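Local coordinates for uncharacterized protein conserved in bacteria (Cupriavidus necator, PDB 5DMH), which catalyses the ATP-dependent phosphorylation of 3-oxo-tetronate (3-dehydroerythronate) to its 4-phosphate, as a member of the four-carbon acid sugar kinase family, at residues Ile62-Val67 / Ser97-Gln102; Phe240-Ala245 / Ser256-Gly261; Leu408-Gln413 / Gly417-Val422. All blocks are in the same frame, centred on the assembly; numbering follows the deposited sequence.

Interaction 1: residues Ile62-Val67 / Ser97-Gln102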
loop_
_atom_site.group_PDB
_atom_site.type_symbol
_atom_site.label_atom_id
_atom_site.label_comp_id
_atom_site.label_asym_id
_atom_site.label_seq_id
_atom_site.Cartn_x
_atom_site.Cartn_y
_atom_site.Cartn_z
ATOM N N ILE A 62 -3.162 -0.219 -12.665
ATOM C CA ILE A 62 -2.100 -1.153 -12.387
ATOM C C ILE A 62 -0.999 -0.784 -13.354
ATOM O O ILE A 62 -1.114 -1.024 -14.547
ATOM C CB ILE A 62 -2.564 -2.616 -12.578
ATOM C CG1 ILE A 62 -3.767 -2.910 -11.704
ATOM C CG2 ILE A 62 -1.442 -3.566 -12.230
ATOM C CD1 ILE A 62 -3.556 -2.583 -10.219
ATOM N N GLY A 63 0.032 -0.110 -12.844
ATOM C CA GLY A 63 1.015 0.512 -13.706
ATOM C C GLY A 63 0.344 1.510 -14.614
ATOM O O GLY A 63 -0.714 2.086 -14.274
ATOM N N LEU A 64 0.943 1.717 -15.778
ATOM C CA LEU A 64 0.440 2.689 -16.719
ATOM C C LEU A 64 -0.393 2.027 -17.809
ATOM O O LEU A 64 0.071 1.102 -18.474
ATOM C CB LEU A 64 1.610 3.453 -17.319
ATOM C CG LEU A 64 2.528 4.083 -16.278
ATOM C CD1 LEU A 64 3.625 4.885 -16.970
ATOM C CD2 LEU A 64 1.715 4.963 -15.323
ATOM N N PRO A 65 -1.639 2.493 -17.979
ATOM C CA PRO A 65 -2.532 1.866 -18.950
ATOM C C PRO A 65 -2.211 2.330 -20.353
ATOM O O PRO A 65 -1.841 3.487 -20.536
ATOM C CB PRO A 65 -3.922 2.385 -18.550
ATOM C CG PRO A 65 -3.694 3.496 -17.533
ATOM C CD PRO A 65 -2.229 3.698 -17.370
ATOM N N ASP A 66 -2.338 1.439 -21.326
ATOM C CA ASP A 66 -2.335 1.850 -22.716
ATOM C C ASP A 66 -3.540 2.763 -22.910
ATOM O O ASP A 66 -4.526 2.670 -22.169
ATOM C CB ASP A 66 -2.415 0.631 -23.644
ATOM C CG ASP A 66 -1.043 0.157 -24.108
ATOM O OD1 ASP A 66 -0.060 0.343 -23.358
ATOM O OD2 ASP A 66 -0.946 -0.392 -25.228
ATOM N N VAL A 67 -3.448 3.678 -23.867
ATOM C CA VAL A 67 -4.606 4.467 -24.256
ATOM C C VAL A 67 -5.423 3.564 -25.172
ATOM O O VAL A 67 -4.835 2.864 -25.995
ATOM C CB VAL A 67 -4.190 5.753 -25.021
ATOM C CG1 VAL A 67 -3.443 5.408 -26.303
ATOM C CG2 VAL A 67 -5.405 6.620 -25.346
ATOM N N SER A 97 8.899 5.156 -11.088
ATOM C CA SER A 97 8.209 6.259 -10.448
ATOM C C SER A 97 8.245 7.506 -11.322
ATOM O O SER A 97 7.255 8.229 -11.420
ATOM C CB SER A 97 8.772 6.519 -9.056
ATOM O OG SER A 97 8.633 5.362 -8.239
ATOM N N LEU A 98 9.367 7.751 -11.984
ATOM C CA LEU A 98 9.442 8.877 -12.924
ATOM C C LEU A 98 8.525 8.718 -14.135
ATOM O O LEU A 98 7.947 9.703 -14.635
ATOM C CB LEU A 98 10.876 9.065 -13.386
ATOM C CG LEU A 98 11.762 9.658 -12.286
ATOM C CD1 LEU A 98 13.233 9.642 -12.721
ATOM C CD2 LEU A 98 11.313 11.095 -11.933
ATOM N N ALA A 99 8.396 7.486 -14.629
ATOM C CA ALA A 99 7.485 7.239 -15.745
ATOM C C ALA A 99 6.042 7.490 -15.330
ATOM O O ALA A 99 5.273 8.149 -16.055
ATOM C CB ALA A 99 7.656 5.808 -16.286
ATOM N N ALA A 100 5.667 6.978 -14.163
ATOM C CA ALA A 100 4.336 7.251 -13.606
ATOM C C ALA A 100 4.058 8.743 -13.400
ATOM O O ALA A 100 2.938 9.238 -13.670
ATOM C CB ALA A 100 4.146 6.504 -12.310
ATOM N N LEU A 101 5.067 9.470 -12.948
ATOM C CA LEU A 101 4.900 10.901 -12.706
ATOM C C LEU A 101 4.569 11.625 -14.002
ATOM O O LEU A 101 3.672 12.476 -14.065
ATOM C CB LEU A 101 6.165 11.494 -12.121
ATOM C CG LEU A 101 6.205 13.016 -12.021
ATOM C CD1 LEU A 101 5.257 13.538 -10.947
ATOM C CD2 LEU A 101 7.615 13.478 -11.715
ATOM N N GLN A 102 5.323 11.312 -15.040
ATOM C CA GLN A 102 5.099 11.960 -16.323
ATOM C C GLN A 102 3.705 11.629 -16.828
ATOM O O GLN A 102 2.991 12.516 -17.319
ATOM C CB GLN A 102 6.164 11.536 -17.333
ATOM C CG GLN A 102 5.841 11.907 -18.768
ATOM C CD GLN A 102 5.653 13.378 -18.973
ATOM O OE1 GLN A 102 6.122 14.216 -18.182
ATOM N NE2 GLN A 102 4.956 13.721 -20.053
#
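In the sugar-binding N-terminal domain, Leu64, in the loop that leaves strand 58-62, rests its isobutyl end on Ala99 and Ala100 of helix 90-106. This single side chain makes the contact, and its two methyl branches divide the work. CD1 lies over the backbone of Ala99, 3.8 Å from the carbonyl atom Ala99 O, and reaches the methyl of the same residue at 4.2 Å between Leu64 CD1 and Ala99 CB. The other branch settles on the next residue, with Leu64 CD2 3.9 Å from Ala100 CA and also in van der Waals range of Ala100 CB. The side chain leaves the loop toward the helix, and with CG anti to the carbonyl carbon (chi1 -54°) its fork ends over Ala99 and Ala100. Just before it, Gly63, at a positive phi of 59° that glycine adopts easily, turns the chain as the strand ends.

Alanine suits the helix side: its small methyl lets the leucine branches come down to main-chain atoms. The far side of helix 90-106 packs on helix 128-139. Leu64 also touches Val81 and Trp103, while Ala100 too meets Val81, so the leucine joins a small apolar cluster with strand 78-82 and the later part of helix 90-106.

Only about 104 Å² is buried in all, and Leu64 and Ala99 remain exposed. Methyl groups meeting methyl groups and helix backbone imply attraction by dispersion and by exclusion of water, a contact with little directional demand.

Interaction 2: residues Phe240-Ala245 / Ser256-Gly261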
loop_
_atom_site.group_PDB
_atom_site.type_symbol
_atom_site.label_atom_id
_atom_site.label_comp_id
_atom_site.label_asym_id
_atom_site.label_seq_id
_atom_site.Cartn_x
_atom_site.Cartn_y
_atom_site.Cartn_z
ATOM N N PHE A 240 -4.911 16.497 9.220
ATOM C CA PHE A 240 -5.654 17.497 8.484
ATOM C C PHE A 240 -4.880 18.818 8.478
ATOM O O PHE A 240 -4.865 19.524 7.464
ATOM C CB PHE A 240 -7.060 17.709 9.043
ATOM C CG PHE A 240 -8.039 16.632 8.632
ATOM C CD1 PHE A 240 -8.679 16.696 7.405
ATOM C CD2 PHE A 240 -8.321 15.579 9.478
ATOM C CE1 PHE A 240 -9.589 15.718 7.025
ATOM C CE2 PHE A 240 -9.231 14.598 9.103
ATOM C CZ PHE A 240 -9.859 14.676 7.876
ATOM N N THR A 241 -4.246 19.135 9.598
ATOM C CA THR A 241 -3.403 20.341 9.675
ATOM C C THR A 241 -2.256 20.299 8.643
ATOM O O THR A 241 -1.983 21.283 7.956
ATOM C CB THR A 241 -2.822 20.502 11.090
ATOM O OG1 THR A 241 -3.895 20.751 11.998
ATOM C CG2 THR A 241 -1.793 21.649 11.149
ATOM N N LEU A 242 -1.588 19.157 8.554
ATOM C CA LEU A 242 -0.487 18.988 7.618
ATOM C C LEU A 242 -0.978 19.115 6.164
ATOM O O LEU A 242 -0.371 19.813 5.353
ATOM C CB LEU A 242 0.204 17.637 7.869
ATOM C CG LEU A 242 1.101 17.541 9.120
ATOM C CD1 LEU A 242 1.366 16.082 9.480
ATOM C CD2 LEU A 242 2.402 18.283 8.894
ATOM N N GLY A 243 -2.082 18.446 5.843
ATOM C CA GLY A 243 -2.677 18.537 4.519
ATOM C C GLY A 243 -2.960 19.976 4.090
ATOM O O GLY A 243 -2.589 20.417 2.999
ATOM N N GLU A 244 -3.611 20.728 4.969
ATOM C CA GLU A 244 -3.876 22.131 4.702
ATOM C C GLU A 244 -2.573 22.932 4.577
ATOM O O GLU A 244 -2.448 23.734 3.672
ATOM C CB GLU A 244 -4.786 22.727 5.779
ATOM C CG GLU A 244 -5.183 24.159 5.475
ATOM C CD GLU A 244 -6.077 24.795 6.526
ATOM O OE1 GLU A 244 -6.615 24.097 7.409
ATOM O OE2 GLU A 244 -6.224 26.023 6.462
ATOM N N ALA A 245 -1.608 22.721 5.472
ATOM C CA ALA A 245 -0.339 23.456 5.408
ATOM C C ALA A 245 0.430 23.188 4.117
ATOM O O ALA A 245 1.172 24.058 3.623
ATOM C CB ALA A 245 0.515 23.132 6.583
ATOM N N SER A 256 -1.482 6.635 3.817
ATOM C CA SER A 256 -2.768 7.110 3.357
ATOM C C SER A 256 -3.279 8.244 4.225
ATOM O O SER A 256 -4.071 9.040 3.762
ATOM C CB SER A 256 -3.806 5.981 3.289
ATOM O OG SER A 256 -4.042 5.459 4.550
ATOM N N GLY A 257 -2.858 8.299 5.483
ATOM C CA GLY A 257 -3.359 9.317 6.391
ATOM C C GLY A 257 -3.050 10.727 5.942
ATOM O O GLY A 257 -3.847 11.661 6.144
ATOM N N ILE A 258 -1.874 10.915 5.352
ATOM C CA ILE A 258 -1.484 12.271 4.954
ATOM C C ILE A 258 -2.396 12.821 3.843
ATOM O O ILE A 258 -2.415 14.032 3.582
ATOM C CB ILE A 258 -0.005 12.343 4.561
ATOM C CG1 ILE A 258 0.474 13.793 4.505
ATOM C CG2 ILE A 258 0.257 11.702 3.195
ATOM C CD1 ILE A 258 0.276 14.575 5.822
ATOM N N ALA A 259 -3.147 11.936 3.185
ATOM C CA ALA A 259 -4.081 12.352 2.123
ATOM C C ALA A 259 -5.426 12.812 2.643
ATOM O O ALA A 259 -6.226 13.384 1.883
ATOM C CB ALA A 259 -4.297 11.231 1.122
ATOM N N LEU A 260 -5.696 12.549 3.925
ATOM C CA LEU A 260 -7.007 12.844 4.508
ATOM C C LEU A 260 -7.546 14.221 4.136
ATOM O O LEU A 260 -8.732 14.378 3.788
ATOM C CB LEU A 260 -6.924 12.728 6.038
ATOM C CG LEU A 260 -6.957 11.297 6.563
ATOM C CD1 LEU A 260 -6.693 11.295 8.059
ATOM C CD2 LEU A 260 -8.301 10.636 6.293
ATOM N N GLY A 261 -6.685 15.233 4.250
ATOM C CA GLY A 261 -7.091 16.606 4.071
ATOM C C GLY A 261 -6.912 17.182 2.671
ATOM O O GLY A 261 -7.172 18.370 2.462
#
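Phe240 lays one face of its ring against Leu260, whose CB stands 4.0 Å above the ring plane, displaced toward the rim. The flat phenyl suits this CH-pi contact, with Leu260 CB 19° off the ring normal. CG is anti to the carbonyl carbon (chi1 -78°), which brings the end of the side chain nearer to residues 256-261 than its base. Phe240 CE1 lies 3.6 Å from Leu260 O, and Phe240 CD1 also meets Gly261 CA.

Deeper in, Ile258 sends CG1 anti to its backbone N (chi1 -165°), directing CD1 at the helix, where it stops 3.7 Å from Leu242 CB. The two aliphatic chains, apt for a buried apolar seam, cross at about a right angle, and Cys147 of strand 144-147 touches both. To one side of these apolar pairs Gly243 faces Gly261, their CA atoms 4.8 Å apart; lacking side chains, they permit this close backbone approach.

Glu244 forms a salt bridge to Arg268, and Asn265 a hydrogen bond to Gly243 O, both from helix 262-268. The whole is close packing, with glycine on both backbones, of helix 236-245 against the 3-10 segment and the residues after it, which follow strand 251-254 in the alpha/beta sugar-binding domain.

Interaction 3: residues Leu408-Gln413 / Gly417-Val422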
loop_
_atom_site.group_PDB
_atom_site.type_symbol
_atom_site.label_atom_id
_atom_site.label_comp_id
_atom_site.label_asym_id
_atom_site.label_seq_id
_atom_site.Cartn_x
_atom_site.Cartn_y
_atom_site.Cartn_z
ATOM N N LEU A 408 -8.710 -0.711 -11.180
ATOM C CA LEU A 408 -9.658 -1.087 -10.142
ATOM C C LEU A 408 -10.550 0.110 -9.815
ATOM O O LEU A 408 -10.094 1.273 -9.796
ATOM C CB LEU A 408 -8.935 -1.531 -8.873
ATOM C CG LEU A 408 -8.142 -2.832 -8.954
ATOM C CD1 LEU A 408 -7.354 -3.086 -7.692
ATOM C CD2 LEU A 408 -9.085 -3.972 -9.259
ATOM N N ARG A 409 -11.820 -0.206 -9.559
ATOM C CA ARG A 409 -12.781 0.726 -8.991
ATOM C C ARG A 409 -12.853 0.472 -7.483
ATOM O O ARG A 409 -12.886 -0.666 -7.048
ATOM C CB ARG A 409 -14.170 0.511 -9.610
ATOM C CG ARG A 409 -15.194 1.460 -9.030
ATOM C CD ARG A 409 -16.218 1.878 -10.056
ATOM N NE ARG A 409 -17.228 0.852 -10.260
ATOM C CZ ARG A 409 -18.478 0.909 -9.796
ATOM N NH1 ARG A 409 -18.899 1.943 -9.078
ATOM N NH2 ARG A 409 -19.321 -0.083 -10.055
ATOM N N ILE A 410 -12.890 1.538 -6.696
ATOM C CA ILE A 410 -12.843 1.432 -5.242
ATOM C C ILE A 410 -14.239 1.385 -4.634
ATOM O O ILE A 410 -15.056 2.271 -4.862
ATOM C CB ILE A 410 -12.048 2.632 -4.663
ATOM C CG1 ILE A 410 -10.736 2.826 -5.449
ATOM C CG2 ILE A 410 -11.768 2.450 -3.189
ATOM C CD1 ILE A 410 -9.800 1.597 -5.469
ATOM N N GLY A 411 -14.524 0.333 -3.883
ATOM C CA GLY A 411 -15.806 0.203 -3.220
ATOM C C GLY A 411 -15.673 0.588 -1.758
ATOM O O GLY A 411 -14.849 1.445 -1.406
ATOM N N ALA A 412 -16.441 -0.087 -0.909
ATOM C CA ALA A 412 -16.554 0.282 0.491
ATOM C C ALA A 412 -15.424 -0.270 1.330
ATOM O O ALA A 412 -14.876 -1.330 1.031
ATOM C CB ALA A 412 -17.898 -0.182 1.056
ATOM N N GLN A 413 -15.090 0.456 2.400
ATOM C CA GLN A 413 -14.054 0.012 3.325
ATOM C C GLN A 413 -14.506 -1.265 4.029
ATOM O O GLN A 413 -15.613 -1.330 4.551
ATOM C CB GLN A 413 -13.771 1.109 4.365
ATOM C CG GLN A 413 -12.703 0.725 5.389
ATOM C CD GLN A 413 -12.225 1.913 6.193
ATOM O OE1 GLN A 413 -11.767 2.922 5.632
ATOM N NE2 GLN A 413 -12.340 1.819 7.510
ATOM N N GLY A 417 -7.816 0.971 6.136
ATOM C CA GLY A 417 -6.796 0.770 5.137
ATOM C C GLY A 417 -7.099 -0.267 4.047
ATOM O O GLY A 417 -6.251 -0.494 3.198
ATOM N N VAL A 418 -8.281 -0.896 4.073
ATOM C CA VAL A 418 -8.589 -1.975 3.130
ATOM C C VAL A 418 -9.998 -1.881 2.536
ATOM O O VAL A 418 -10.989 -2.291 3.157
ATOM C CB VAL A 418 -8.422 -3.369 3.747
ATOM C CG1 VAL A 418 -8.367 -4.442 2.622
ATOM C CG2 VAL A 418 -7.175 -3.451 4.605
ATOM N N PRO A 419 -10.103 -1.358 1.313
ATOM C CA PRO A 419 -11.399 -1.324 0.633
ATOM C C PRO A 419 -11.683 -2.574 -0.188
ATOM O O PRO A 419 -10.734 -3.254 -0.579
ATOM C CB PRO A 419 -11.237 -0.168 -0.327
ATOM C CG PRO A 419 -9.767 -0.238 -0.697
ATOM C CD PRO A 419 -9.063 -0.637 0.555
ATOM N N ALA A 420 -12.959 -2.887 -0.389
ATOM C CA ALA A 420 -13.375 -3.791 -1.481
ATOM C C ALA A 420 -13.100 -3.062 -2.797
ATOM O O ALA A 420 -13.192 -1.836 -2.848
ATOM C CB ALA A 420 -14.857 -4.131 -1.373
ATOM N N THR A 421 -12.764 -3.808 -3.847
ATOM C CA THR A 421 -12.506 -3.231 -5.169
ATOM C C THR A 421 -13.087 -4.158 -6.225
ATOM O O THR A 421 -13.323 -5.339 -5.962
ATOM C CB THR A 421 -10.979 -3.044 -5.459
ATOM O OG1 THR A 421 -10.346 -4.313 -5.653
ATOM C CG2 THR A 421 -10.259 -2.308 -4.328
ATOM N N VAL A 422 -13.335 -3.622 -7.419
ATOM C CA VAL A 422 -13.700 -4.459 -8.534
ATOM C C VAL A 422 -12.942 -4.022 -9.784
ATOM O O VAL A 422 -12.562 -2.860 -9.904
ATOM C CB VAL A 422 -15.219 -4.449 -8.772
ATOM C CG1 VAL A 422 -15.927 -5.076 -7.575
ATOM C CG2 VAL A 422 -15.727 -3.032 -9.030
HETATM O O HOH W 1 -9.034 3.529 6.256
#
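Near the start of the first arm of an antiparallel beta hairpin, Leu408 spreads both methyl branches beside Thr421, with CD1 3.8 Å from Thr421 OG1, a hydroxyl hydrogen-bonded to Leu431 O of the next strand. Arg409 forms a hydrogen-bonded pair with Val422: Arg409 N reaches Val422 O at 2.8 Å and nearly straight (171°), while Val422 N returns to Arg409 O in the carbonyl plane. Arg409 CB also packs on Val422 CG2.

Ile410, in a non-hydrogen-bonded pair with Thr421, turns to the opposite face. With CG2 anti to the backbone N, this branch meets Pro419 CB at 3.9 Å, and CD1 lies alongside Thr421 CG2, two beta-branched residues with methyls together on the buried side facing helix 41-53.

A beta bulge then shifts the register by one. Gly411, with no CB to press on Ala420 O, suits it; its N donates to that oxygen at 2.7 Å. Ala420's small CB sits beside Ala412 O, which accepts from Ala420 N. Proline at 419 suits the next pair, where no backbone N-H is needed.

Gln413 is extended beyond CG; its OE1 accepts from Asn49 ND2 and its NE2 bonds to Glu152 OE2. One water oxygen lies 2.9 Å from Gln413 OE1 and 2.8 Å from Gly417 N, which donates to it.

In the fold
From the N terminus, the three contacts follow one another in series, none nesting in or crossing another. Interaction 1 closes the excursion from the end of strand 58-62 through strand 78-82 to helix 90-106. Interaction 2 then closes a short loop around strand 251-254, and interaction 3 closes the hairpin turn in the nucleotide-binding C-terminal domain. Although interaction 3 is about 21 Å, centre to centre, from each of the others, it has links toward both. Strand 407-415 bonds to strand 58-62 through Leu408 and Gln60, just ahead of interaction 1. Helix 41-53 touches Pro419 and Leu260, and so sits between the hairpin and interaction 2, where the two domains meet.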